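Local coordinates for probable csgAB operon transcriptional regulatory protein (PDB 5XP0) that serves as the master regulator of curli fimbriae, being required for transcription of the csgAB operon and promoting biofilm formation, at residues M65-A70 with L94-D99; L21-P26 with C61-D66; P101-E106 with A143-T148. All blocks are in the same frame, centred on the assembly; numbering follows the deposited sequence.

Contact 1. Residues M65-A70 with L94-D99; sequences MDMMEA and LNTPDD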
ATOM      1  N   MET B  65      -7.841   6.148   7.245  1.00 29.76           N
ATOM      2  CA  MET B  65      -8.584   4.882   7.298  1.00 29.70           C
ATOM      3  C   MET B  65      -8.728   4.335   5.888  1.00 24.67           C
ATOM      4  O   MET B  65      -9.446   4.922   5.073  1.00 27.02           O
ATOM      5  CB  MET B  65      -9.965   5.141   7.880  1.00 36.58           C
ATOM      6  CG  MET B  65     -10.895   3.928   7.857  1.00 64.79           C
ATOM      7  SD  MET B  65     -10.212   2.684   8.904  1.00 98.30           S
ATOM      8  CE  MET B  65     -10.247   3.484  10.501  1.00116.96           C
ATOM      9  N   ASP B  66      -8.097   3.200   5.606  1.00 30.48           N
ATOM     10  CA  ASP B  66      -8.066   2.675   4.228  1.00 27.57           C
ATOM     11  C   ASP B  66      -9.379   1.972   3.867  1.00 27.43           C
ATOM     12  O   ASP B  66      -9.574   0.794   4.156  1.00 32.90           O
ATOM     13  CB  ASP B  66      -6.896   1.720   4.056  1.00 30.04           C
ATOM     14  CG  ASP B  66      -6.660   1.335   2.579  1.00 26.73           C
ATOM     15  OD1 ASP B  66      -7.521   1.645   1.728  1.00 30.37           O
ATOM     16  OD2 ASP B  66      -5.591   0.771   2.276  1.00 31.65           O
ATOM     17  N   MET B  67     -10.222   2.666   3.108  1.00 28.45           N
ATOM     18  CA  MET B  67     -11.536   2.154   2.766  1.00 29.23           C
ATOM     19  C   MET B  67     -11.470   0.948   1.839  1.00 32.98           C
ATOM     20  O   MET B  67     -12.401   0.149   1.823  1.00 37.20           O
ATOM     21  CB  MET B  67     -12.352   3.266   2.133  1.00 27.05           C
ATOM     22  CG  MET B  67     -12.711   4.310   3.123  1.00 29.54           C
ATOM     23  SD  MET B  67     -13.822   3.744   4.382  1.00 37.99           S
ATOM     24  CE  MET B  67     -15.291   3.541   3.414  1.00 32.42           C
ATOM     25  N   MET B  68     -10.388   0.768   1.096  1.00 31.62           N
ATOM     26  CA  MET B  68     -10.292  -0.424   0.256  1.00 44.33           C
ATOM     27  C   MET B  68     -10.085  -1.689   1.068  1.00 38.33           C
ATOM     28  O   MET B  68     -10.262  -2.783   0.535  1.00 39.91           O
ATOM     29  CB  MET B  68      -9.126  -0.303  -0.715  1.00 49.14           C
ATOM     30  CG  MET B  68      -9.404   0.395  -2.018  1.00 72.37           C
ATOM     31  SD  MET B  68      -7.886   0.415  -3.025  1.00 64.67           S
ATOM     32  CE  MET B  68      -8.383   1.582  -4.325  1.00 68.98           C
ATOM     33  N   GLU B  69      -9.677  -1.571   2.326  1.00 32.21           N
ATOM     34  CA  GLU B  69      -9.465  -2.728   3.181  1.00 32.30           C
ATOM     35  C   GLU B  69     -10.604  -2.915   4.169  1.00 41.40           C
ATOM     36  O   GLU B  69     -10.547  -3.811   5.007  1.00 40.82           O
ATOM     37  CB  GLU B  69      -8.141  -2.576   3.940  1.00 36.08           C
ATOM     38  CG  GLU B  69      -6.940  -2.483   3.025  1.00 47.46           C
ATOM     39  CD  GLU B  69      -6.830  -3.685   2.113  1.00 61.84           C
ATOM     40  OE1 GLU B  69      -7.003  -4.817   2.605  1.00 53.45           O
ATOM     41  OE2 GLU B  69      -6.647  -3.495   0.901  1.00 62.20           O
ATOM     42  N   ALA B  70     -11.647  -2.107   4.065  1.00 43.93           N
ATOM     43  CA  ALA B  70     -12.738  -2.084   5.031  1.00 37.40           C
ATOM     44  C   ALA B  70     -13.954  -2.758   4.418  1.00 38.19           C
ATOM     45  O   ALA B  70     -14.206  -2.620   3.223  1.00 51.40           O
ATOM     46  CB  ALA B  70     -13.096  -0.659   5.446  1.00 38.78           C
ATOM     47  N   LEU B  94      -9.286   7.078   3.219  1.00 25.55           N
ATOM     48  CA  LEU B  94      -8.327   6.916   2.159  1.00 26.36           C
ATOM     49  C   LEU B  94      -8.844   5.886   1.166  1.00 29.01           C
ATOM     50  O   LEU B  94      -9.565   4.962   1.544  1.00 25.93           O
ATOM     51  CB  LEU B  94      -6.993   6.462   2.765  1.00 29.72           C
ATOM     52  CG  LEU B  94      -5.768   6.382   1.874  1.00 33.73           C
ATOM     53  CD1 LEU B  94      -5.281   7.801   1.598  1.00 33.46           C
ATOM     54  CD2 LEU B  94      -4.667   5.528   2.570  1.00 39.38           C
ATOM     55  N   ASN B  95      -8.479   6.059  -0.106  1.00 25.30           N
ATOM     56  CA  ASN B  95      -8.861   5.117  -1.168  1.00 26.08           C
ATOM     57  C   ASN B  95     -10.364   4.891  -1.177  1.00 26.93           C
ATOM     58  O   ASN B  95     -10.834   3.759  -1.305  1.00 25.41           O
ATOM     59  CB  ASN B  95      -8.147   3.768  -1.040  1.00 26.20           C
ATOM     60  CG  ASN B  95      -6.642   3.870  -1.146  1.00 24.32           C
ATOM     61  OD1 ASN B  95      -6.085   4.567  -2.009  1.00 27.25           O
ATOM     62  ND2 ASN B  95      -5.962   3.166  -0.241  1.00 27.83           N
ATOM     63  N   THR B  96     -11.123   5.975  -1.042  1.00 27.85           N
ATOM     64  CA  THR B  96     -12.565   5.877  -0.871  1.00 26.79           C
ATOM     65  C   THR B  96     -13.257   5.571  -2.185  1.00 37.65           C
ATOM     66  O   THR B  96     -12.963   6.217  -3.204  1.00 28.66           O
ATOM     67  CB  THR B  96     -13.152   7.174  -0.315  1.00 38.34           C
ATOM     68  OG1 THR B  96     -12.466   7.549   0.890  1.00 32.06           O
ATOM     69  CG2 THR B  96     -14.627   6.968  -0.014  1.00 32.00           C
ATOM     70  N   PRO B  97     -14.189   4.624  -2.203  1.00 38.99           N
ATOM     71  CA  PRO B  97     -14.931   4.374  -3.435  1.00 35.69           C
ATOM     72  C   PRO B  97     -15.583   5.652  -3.908  1.00 35.59           C
ATOM     73  O   PRO B  97     -16.173   6.411  -3.117  1.00 34.11           O
ATOM     74  CB  PRO B  97     -15.978   3.334  -3.018  1.00 42.73           C
ATOM     75  CG  PRO B  97     -15.381   2.635  -1.894  1.00 61.05           C
ATOM     76  CD  PRO B  97     -14.523   3.640  -1.160  1.00 35.92           C
ATOM     77  N   ASP B  98     -15.471   5.914  -5.201  1.00 42.41           N
ATOM     78  CA  ASP B  98     -16.381   6.877  -5.779  1.00 91.57           C
ATOM     79  C   ASP B  98     -17.759   6.434  -5.326  1.00 76.18           C
ATOM     80  O   ASP B  98     -18.015   5.237  -5.189  1.00116.27           O
ATOM     81  CB  ASP B  98     -16.260   6.901  -7.303  1.00129.62           C
ATOM     82  CG  ASP B  98     -14.874   7.308  -7.766  1.00120.15           C
ATOM     83  OD1 ASP B  98     -14.463   8.454  -7.482  1.00120.67           O
ATOM     84  OD2 ASP B  98     -14.184   6.479  -8.398  1.00121.80           O
ATOM     85  N   ASP B  99     -18.617   7.386  -5.008  1.00 54.10           N
ATOM     86  CA  ASP B  99     -20.019   7.105  -4.690  1.00 75.92           C
ATOM     87  C   ASP B  99     -20.180   6.315  -3.384  1.00 64.57           C
ATOM     88  O   ASP B  99     -21.242   5.729  -3.135  1.00 47.02           O
ATOM     89  CB  ASP B  99     -20.774   6.389  -5.830  1.00 95.07           C
ATOM     90  CG  ASP B  99     -20.315   4.958  -6.070  1.00104.41           C
ATOM     91  OD1 ASP B  99     -19.922   4.653  -7.216  1.00110.80           O
ATOM     92  OD2 ASP B  99     -20.320   4.145  -5.117  1.00109.88           O
TER
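With CG anti to its own backbone N (chi1 -170°) in D66, and anti to the carbonyl carbon (chi1 -62°) in N95, the torsions bring the two CG atoms toward each other at the ends of two parallel strands. N95 ND2 gives an almost straight hydrogen bond of 2.9 Å to D66 OD1, with the oxygen lying in the amide plane, while the donor sits above the carboxylate plane, the two planes being 53° apart. From the opposite face of that carboxylate the backbone N of M68 reaches the same OD1 at 3.1 Å, closing an Asx turn. OD1 is thus held from both faces, and OD2 turns to T24. N95 has positive phi and psi, a left-handed conformation that asparagine adopts more readily than most residues. Its OD1 accepts from the backbone N of L28 of the second subunit.

Backbone bonds frame this polar core: L94 N to M65 O at 2.8 Å and M67 N to L94 O at 2.9 Å. The flexible, apolar chain of M68 crosses N95 at about a right angle, its CG 3.7 Å from N95 CB. M67 instead lays its CB 4.0 Å from P97 CD, and its side chain also packs on I75 of helix 72-83.

In this CheY-like receiver domain, the regulator without its DNA-binding part, an aspartate closing the third strand among the loops at the sheet's C-terminal edge is consistent with the position that accepts the phosphoryl group in typical response regulators; here that region also faces the second subunit.

Contact 2. Residues L21-P26 with C61-D66; sequences LLITKP and CIVLMD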
ATOM      1  N   LEU B  21      -1.741   8.272  11.689  1.00 28.81           N
ATOM      2  CA  LEU B  21      -2.018   6.879  11.998  1.00 29.71           C
ATOM      3  C   LEU B  21      -2.644   6.271  10.757  1.00 31.64           C
ATOM      4  O   LEU B  21      -3.801   6.556  10.437  1.00 30.62           O
ATOM      5  CB  LEU B  21      -2.931   6.752  13.199  1.00 34.31           C
ATOM      6  CG  LEU B  21      -3.295   5.316  13.565  1.00 46.08           C
ATOM      7  CD1 LEU B  21      -2.053   4.457  13.767  1.00 51.24           C
ATOM      8  CD2 LEU B  21      -4.114   5.339  14.837  1.00 53.49           C
ATOM      9  N   LEU B  22      -1.857   5.503  10.014  1.00 27.63           N
ATOM     10  CA  LEU B  22      -2.335   4.934   8.779  1.00 25.74           C
ATOM     11  C   LEU B  22      -2.873   3.545   9.092  1.00 30.92           C
ATOM     12  O   LEU B  22      -2.122   2.636   9.456  1.00 29.57           O
ATOM     13  CB  LEU B  22      -1.210   4.927   7.753  1.00 22.97           C
ATOM     14  CG  LEU B  22      -1.480   4.062   6.515  1.00 27.23           C
ATOM     15  CD1 LEU B  22      -2.638   4.588   5.748  1.00 26.79           C
ATOM     16  CD2 LEU B  22      -0.289   4.155   5.651  1.00 26.67           C
ATOM     17  N   ILE B  23      -4.167   3.380   8.949  1.00 29.96           N
ATOM     18  CA  ILE B  23      -4.820   2.135   9.290  1.00 27.96           C
ATOM     19  C   ILE B  23      -5.178   1.455   7.988  1.00 34.96           C
ATOM     20  O   ILE B  23      -6.079   1.906   7.267  1.00 24.68           O
ATOM     21  CB  ILE B  23      -6.054   2.353  10.154  1.00 25.60           C
ATOM     22  CG1 ILE B  23      -5.665   3.035  11.458  1.00 27.55           C
ATOM     23  CG2 ILE B  23      -6.758   0.980  10.444  1.00 28.68           C
ATOM     24  CD1 ILE B  23      -6.860   3.317  12.387  1.00 31.59           C
ATOM     25  N   THR B  24      -4.496   0.353   7.709  1.00 29.58           N
ATOM     26  CA  THR B  24      -4.599  -0.305   6.420  1.00 27.47           C
ATOM     27  C   THR B  24      -4.081  -1.733   6.557  1.00 27.17           C
ATOM     28  O   THR B  24      -3.827  -2.226   7.664  1.00 30.02           O
ATOM     29  CB  THR B  24      -3.800   0.482   5.387  1.00 29.82           C
ATOM     30  OG1 THR B  24      -3.950  -0.133   4.090  1.00 32.74           O
ATOM     31  CG2 THR B  24      -2.374   0.501   5.818  1.00 29.75           C
ATOM     32  N   LYS B  25      -3.897  -2.391   5.425  1.00 26.71           N
ATOM     33  CA  LYS B  25      -3.230  -3.691   5.424  1.00 29.06           C
ATOM     34  C   LYS B  25      -1.731  -3.449   5.448  1.00 26.95           C
ATOM     35  O   LYS B  25      -1.212  -2.763   4.552  1.00 30.21           O
ATOM     36  CB  LYS B  25      -3.571  -4.467   4.166  1.00 32.65           C
ATOM     37  CG  LYS B  25      -2.773  -5.777   4.017  1.00 42.58           C
ATOM     38  CD  LYS B  25      -3.130  -6.491   2.718  1.00 48.14           C
ATOM     39  CE  LYS B  25      -4.467  -7.164   2.722  1.00 52.10           C
ATOM     40  NZ  LYS B  25      -4.487  -8.233   1.652  1.00 48.08           N
ATOM     41  N   PRO B  26      -0.990  -3.976   6.428  1.00 31.26           N
ATOM     42  CA  PRO B  26       0.434  -3.687   6.458  1.00 29.98           C
ATOM     43  C   PRO B  26       1.066  -4.310   5.223  1.00 40.35           C
ATOM     44  O   PRO B  26       0.731  -5.417   4.812  1.00 33.64           O
ATOM     45  CB  PRO B  26       0.923  -4.339   7.765  1.00 40.72           C
ATOM     46  CG  PRO B  26      -0.280  -4.557   8.568  1.00 45.58           C
ATOM     47  CD  PRO B  26      -1.404  -4.776   7.595  1.00 29.94           C
ATOM     48  N   CYS B  61      -4.040  12.421  16.932  1.00 49.75           N
ATOM     49  CA  CYS B  61      -3.978  11.498  15.813  1.00 49.17           C
ATOM     50  C   CYS B  61      -4.806  11.960  14.619  1.00 28.69           C
ATOM     51  O   CYS B  61      -5.989  12.297  14.722  1.00 40.62           O
ATOM     52  CB  CYS B  61      -4.424  10.110  16.254  1.00 92.00           C
ATOM     53  SG  CYS B  61      -3.200   9.253  17.238  1.00132.42           S
ATOM     54  N   ILE B  62      -4.184  11.890  13.462  1.00 33.62           N
ATOM     55  CA  ILE B  62      -4.866  12.046  12.191  1.00 33.00           C
ATOM     56  C   ILE B  62      -4.939  10.637  11.622  1.00 38.90           C
ATOM     57  O   ILE B  62      -3.944  10.097  11.131  1.00 36.04           O
ATOM     58  CB  ILE B  62      -4.130  13.007  11.253  1.00 32.63           C
ATOM     59  CG1 ILE B  62      -4.090  14.411  11.882  1.00 42.29           C
ATOM     60  CG2 ILE B  62      -4.778  12.974   9.871  1.00 36.59           C
ATOM     61  CD1 ILE B  62      -3.113  15.291  11.247  1.00 37.04           C
ATOM     62  N   VAL B  63      -6.110  10.029  11.699  1.00 38.51           N
ATOM     63  CA  VAL B  63      -6.285   8.652  11.258  1.00 32.72           C
ATOM     64  C   VAL B  63      -6.540   8.663   9.765  1.00 28.93           C
ATOM     65  O   VAL B  63      -7.423   9.374   9.285  1.00 31.34           O
ATOM     66  CB  VAL B  63      -7.445   7.985  12.000  1.00 35.69           C
ATOM     67  CG1 VAL B  63      -7.733   6.671  11.387  1.00 36.48           C
ATOM     68  CG2 VAL B  63      -7.154   7.889  13.527  1.00 47.92           C
ATOM     69  N   LEU B  64      -5.737   7.924   9.018  1.00 29.16           N
ATOM     70  CA  LEU B  64      -6.029   7.686   7.610  1.00 24.01           C
ATOM     71  C   LEU B  64      -6.550   6.267   7.496  1.00 27.60           C
ATOM     72  O   LEU B  64      -5.785   5.313   7.641  1.00 32.84           O
ATOM     73  CB  LEU B  64      -4.801   7.870   6.739  1.00 23.84           C
ATOM     74  CG  LEU B  64      -4.183   9.244   6.615  1.00 43.93           C
ATOM     75  CD1 LEU B  64      -2.981   9.185   5.632  1.00 42.12           C
ATOM     76  CD2 LEU B  64      -5.237  10.176   6.126  1.00 50.62           C
ATOM     77  N   MET B  65      -7.841   6.148   7.245  1.00 29.76           N
ATOM     78  CA  MET B  65      -8.584   4.882   7.298  1.00 29.70           C
ATOM     79  C   MET B  65      -8.728   4.335   5.888  1.00 24.67           C
ATOM     80  O   MET B  65      -9.446   4.922   5.073  1.00 27.02           O
ATOM     81  CB  MET B  65      -9.965   5.141   7.880  1.00 36.58           C
ATOM     82  CG  MET B  65     -10.895   3.928   7.857  1.00 64.79           C
ATOM     83  SD  MET B  65     -10.212   2.684   8.904  1.00 98.30           S
ATOM     84  CE  MET B  65     -10.247   3.484  10.501  1.00116.96           C
ATOM     85  N   ASP B  66      -8.097   3.200   5.606  1.00 30.48           N
ATOM     86  CA  ASP B  66      -8.066   2.675   4.228  1.00 27.57           C
ATOM     87  C   ASP B  66      -9.379   1.972   3.867  1.00 27.43           C
ATOM     88  O   ASP B  66      -9.574   0.794   4.156  1.00 32.90           O
ATOM     89  CB  ASP B  66      -6.896   1.720   4.056  1.00 30.04           C
ATOM     90  CG  ASP B  66      -6.660   1.335   2.579  1.00 26.73           C
ATOM     91  OD1 ASP B  66      -7.521   1.645   1.728  1.00 30.37           O
ATOM     92  OD2 ASP B  66      -5.591   0.771   2.276  1.00 31.65           O
TER
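D66 OD2 is gripped by two groups: the hydroxyl of T24, which donates to its anti lone pair over 2.6 Å, and NE2 of Q29 of the second subunit. The T24-D66 bond ties together the ends of strands 19-24 and 61-66, parallel neighbours in the five-stranded sheet of the receiver fold. Threonine suits the place, since a short side chain with OG1 anti to the backbone N (chi1 -177°) sets the hydroxyl right beside the next strand.

Upstream, a parallel ladder alternates between the strands. L21 N binds I62 O, L21 O receives L64 N, and I23 likewise gives its N to L64 O, while I23 O accepts from D66 N at 2.9 Å. The side chains are the branched or long apolar ones expected in a sheet buried on both faces. L22 and L64 share one face, L22 CD1 lying 4.1 Å from L64 CB, and L64 meets L128 of helix 121-132. L21, I23, V63 and M65 occupy the other, where M65 touches W108. On this second face the extended I23 chain carries CD1 to the neighbouring strand, where it touches both V63 CG1, at 3.6 Å, and M65 CE, at 3.9 Å.

Contact 3. Residues P101-E106 with A143-T148; sequences PYREIE and ASYLIT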
ATOM      1  N   PRO B 101     -21.568   6.579  -0.140  1.00 35.11           N
ATOM      2  CA  PRO B 101     -22.640   7.566   0.058  1.00 49.75           C
ATOM      3  C   PRO B 101     -22.277   8.630   1.084  1.00 43.75           C
ATOM      4  O   PRO B 101     -21.579   8.380   2.062  1.00 35.10           O
ATOM      5  CB  PRO B 101     -23.830   6.720   0.531  1.00 53.73           C
ATOM      6  CG  PRO B 101     -23.534   5.333   0.068  1.00 50.51           C
ATOM      7  CD  PRO B 101     -22.042   5.203   0.108  1.00 40.81           C
ATOM      8  N   TYR B 102     -22.776   9.840   0.842  1.00 37.63           N
ATOM      9  CA  TYR B 102     -22.600  10.934   1.787  1.00 45.63           C
ATOM     10  C   TYR B 102     -23.153  10.586   3.162  1.00 47.80           C
ATOM     11  O   TYR B 102     -22.569  10.944   4.195  1.00 35.29           O
ATOM     12  CB  TYR B 102     -23.300  12.176   1.256  1.00 50.36           C
ATOM     13  CG  TYR B 102     -22.580  12.889   0.147  1.00 41.11           C
ATOM     14  CD1 TYR B 102     -21.432  12.373  -0.442  1.00 38.35           C
ATOM     15  CD2 TYR B 102     -23.042  14.133  -0.278  1.00 55.96           C
ATOM     16  CE1 TYR B 102     -20.776  13.071  -1.455  1.00 48.99           C
ATOM     17  CE2 TYR B 102     -22.408  14.825  -1.265  1.00 53.75           C
ATOM     18  CZ  TYR B 102     -21.287  14.312  -1.848  1.00 53.57           C
ATOM     19  OH  TYR B 102     -20.698  15.058  -2.831  1.00 62.51           O
ATOM     20  N   ARG B 103     -24.297   9.917   3.194  1.00 33.80           N
ATOM     21  CA  ARG B 103     -24.888   9.484   4.457  1.00 48.73           C
ATOM     22  C   ARG B 103     -23.925   8.604   5.240  1.00 39.95           C
ATOM     23  O   ARG B 103     -23.897   8.652   6.481  1.00 42.47           O
ATOM     24  CB  ARG B 103     -26.174   8.696   4.194  1.00 56.09           C
ATOM     25  CG  ARG B 103     -27.072   9.251   3.091  1.00 86.03           C
ATOM     26  CD  ARG B 103     -28.283   8.355   2.855  1.00107.71           C
ATOM     27  NE  ARG B 103     -27.906   7.023   2.375  1.00117.86           N
ATOM     28  CZ  ARG B 103     -27.861   6.659   1.094  1.00112.50           C
ATOM     29  NH1 ARG B 103     -28.167   7.519   0.130  1.00119.91           N
ATOM     30  NH2 ARG B 103     -27.509   5.423   0.773  1.00101.51           N
ATOM     31  N   GLU B 104     -23.121   7.817   4.540  1.00 35.41           N
ATOM     32  CA  GLU B 104     -22.153   6.949   5.219  1.00 41.98           C
ATOM     33  C   GLU B 104     -20.951   7.739   5.709  1.00 38.00           C
ATOM     34  O   GLU B 104     -20.466   7.520   6.818  1.00 37.39           O
ATOM     35  CB  GLU B 104     -21.681   5.826   4.290  1.00 56.13           C
ATOM     36  CG  GLU B 104     -22.792   4.994   3.668  1.00 91.49           C
ATOM     37  CD  GLU B 104     -23.877   4.669   4.645  1.00 96.16           C
ATOM     38  OE1 GLU B 104     -23.552   4.323   5.797  1.00106.83           O
ATOM     39  OE2 GLU B 104     -25.063   4.774   4.269  1.00110.65           O
ATOM     40  N   ILE B 105     -20.440   8.645   4.886  1.00 42.59           N
ATOM     41  CA  ILE B 105     -19.341   9.492   5.326  1.00 34.13           C
ATOM     42  C   ILE B 105     -19.701  10.230   6.615  1.00 40.50           C
ATOM     43  O   ILE B 105     -18.910  10.277   7.565  1.00 43.19           O
ATOM     44  CB  ILE B 105     -18.970  10.465   4.206  1.00 37.04           C
ATOM     45  CG1 ILE B 105     -18.356   9.697   3.057  1.00 34.37           C
ATOM     46  CG2 ILE B 105     -18.042  11.537   4.724  1.00 33.25           C
ATOM     47  CD1 ILE B 105     -18.382  10.442   1.750  1.00 31.68           C
ATOM     48  N   GLU B 106     -20.889  10.836   6.658  1.00 40.06           N
ATOM     49  CA  GLU B 106     -21.302  11.597   7.835  1.00 41.46           C
ATOM     50  C   GLU B 106     -21.315  10.749   9.089  1.00 47.53           C
ATOM     51  O   GLU B 106     -21.086  11.274  10.185  1.00 43.15           O
ATOM     52  CB  GLU B 106     -22.697  12.195   7.629  1.00 37.18           C
ATOM     53  CG  GLU B 106     -23.176  13.163   8.714  1.00 46.81           C
ATOM     54  CD  GLU B 106     -23.849  12.470   9.908  1.00 62.64           C
ATOM     55  OE1 GLU B 106     -24.371  11.334   9.769  1.00 64.47           O
ATOM     56  OE2 GLU B 106     -23.901  13.092  10.985  1.00 67.24           O
ATOM     57  N   ALA B 143     -19.004  19.076   1.798  1.00 33.55           N
ATOM     58  CA  ALA B 143     -18.980  20.003   2.929  1.00 43.86           C
ATOM     59  C   ALA B 143     -20.351  20.590   3.180  1.00 45.89           C
ATOM     60  O   ALA B 143     -20.758  20.753   4.336  1.00 37.20           O
ATOM     61  CB  ALA B 143     -17.978  21.143   2.713  1.00 37.66           C
ATOM     62  N   SER B 144     -21.069  20.951   2.105  1.00 36.57           N
ATOM     63  CA  SER B 144     -22.397  21.529   2.282  1.00 36.31           C
ATOM     64  C   SER B 144     -23.360  20.509   2.872  1.00 38.72           C
ATOM     65  O   SER B 144     -24.153  20.837   3.770  1.00 43.99           O
ATOM     66  CB  SER B 144     -22.960  22.059   0.960  1.00 50.64           C
ATOM     67  OG  SER B 144     -24.257  22.642   1.190  1.00 51.68           O
ATOM     68  N   TYR B 145     -23.304  19.271   2.386  1.00 42.73           N
ATOM     69  CA  TYR B 145     -24.115  18.214   2.976  1.00 42.99           C
ATOM     70  C   TYR B 145     -23.831  18.085   4.460  1.00 39.55           C
ATOM     71  O   TYR B 145     -24.751  18.009   5.277  1.00 43.72           O
ATOM     72  CB  TYR B 145     -23.838  16.880   2.286  1.00 47.42           C
ATOM     73  CG  TYR B 145     -24.567  15.717   2.938  1.00 49.20           C
ATOM     74  CD1 TYR B 145     -25.892  15.418   2.611  1.00 52.21           C
ATOM     75  CD2 TYR B 145     -23.935  14.933   3.895  1.00 49.64           C
ATOM     76  CE1 TYR B 145     -26.548  14.341   3.203  1.00 51.64           C
ATOM     77  CE2 TYR B 145     -24.578  13.857   4.491  1.00 41.40           C
ATOM     78  CZ  TYR B 145     -25.881  13.568   4.146  1.00 49.13           C
ATOM     79  OH  TYR B 145     -26.502  12.512   4.762  1.00 54.85           O
ATOM     80  N   LEU B 146     -22.556  18.069   4.829  1.00 38.58           N
ATOM     81  CA  LEU B 146     -22.219  17.840   6.224  1.00 40.30           C
ATOM     82  C   LEU B 146     -22.635  19.025   7.081  1.00 48.92           C
ATOM     83  O   LEU B 146     -23.071  18.843   8.220  1.00 53.90           O
ATOM     84  CB  LEU B 146     -20.724  17.543   6.388  1.00 40.65           C
ATOM     85  CG  LEU B 146     -20.225  16.218   5.776  1.00 37.80           C
ATOM     86  CD1 LEU B 146     -18.700  16.110   5.871  1.00 46.79           C
ATOM     87  CD2 LEU B 146     -20.926  15.037   6.448  1.00 35.77           C
ATOM     88  N   ILE B 147     -22.516  20.246   6.551  1.00 43.71           N
ATOM     89  CA  ILE B 147     -22.804  21.420   7.372  1.00 42.39           C
ATOM     90  C   ILE B 147     -24.293  21.522   7.658  1.00 60.49           C
ATOM     91  O   ILE B 147     -24.696  21.937   8.752  1.00 66.48           O
ATOM     92  CB  ILE B 147     -22.267  22.698   6.700  1.00 38.55           C
ATOM     93  CG1 ILE B 147     -20.758  22.722   6.827  1.00 43.98           C
ATOM     94  CG2 ILE B 147     -22.887  23.949   7.296  1.00 57.11           C
ATOM     95  CD1 ILE B 147     -20.053  23.777   6.037  1.00 43.91           C
ATOM     96  N   THR B 148     -25.090  21.216   6.684  1.00 54.32           N
ATOM     97  CA  THR B 148     -26.477  21.392   6.815  1.00 72.30           C
ATOM     98  C   THR B 148     -27.492  20.212   7.037  1.00 68.55           C
ATOM     99  O   THR B 148     -28.487  20.254   6.459  1.00 72.55           O
ATOM    100  CB  THR B 148     -26.952  22.191   5.566  1.00 79.50           C
ATOM    101  OG1 THR B 148     -27.136  21.272   4.549  1.00106.30           O
ATOM    102  CG2 THR B 148     -26.080  23.187   5.069  1.00 77.59           C
TER
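Helix-helix packing joins helix 102-107, which follows the fourth strand of the receiver fold, to helix 140-147, an additional C-terminal helix beyond the five-stranded alternation. The axes of segments 102-106 and 143-147 cross at -60° and approach to 10.4 Å, a separation suited to large side chains, and tyrosines Y102 and Y145 bridge much of it. Y145 has its CG anti to the backbone N (chi1 175°), and its ring reaches across to helix 102-107. Y102 CB stands over the centre of that ring, 3.9 Å from the centroid, in a CH-pi contact. The two tyrosine side chains slide past each other in opposite directions, so that Y102 CD2 comes 3.8 Å from Y145 CB and the rings lie obliquely.

The phenol end of Y145 settles on the backbone and inner methylenes of R103, with OH 3.4 Å from R103 CA and 3.7 Å from R103 CG. At the edge of the same ring, E106 CB lies 4.0 Å from Y145 CE2. It also meets L146 CD2 at 3.6 Å. The carboxylate of E106 leads away from this contact, so it is the aliphatic root of the glutamate that packs.

Y102 completes the junction by hydrogen-bonding its OH to K141 and touching L142 of helix 140-147. L142 also meets the buried I105, whose side chain continues inward to I111 and V114 on strand 111-114, an outermost strand of the sheet.

From the N terminus, the chain leaves strand 19-24, passes through helix 28-41 and strand 45-49, and returns in strand 61-66, where contact 2 closes the first loop. Contact 1 opens on that same strand and closes after helix 72-83 at the end of strand 90-94. The two therefore follow one another, overlapping at M65 and D66, and join three adjacent strands; they also touch, L94 against L22 and E69 against K25, and both reach the second subunit. Contact 3 starts just after contact 1 ends and closes the last loop, tying helix 102-107 to the C-terminal helix about 21 Å, centre to centre, from contact 2. None nests within or crosses another.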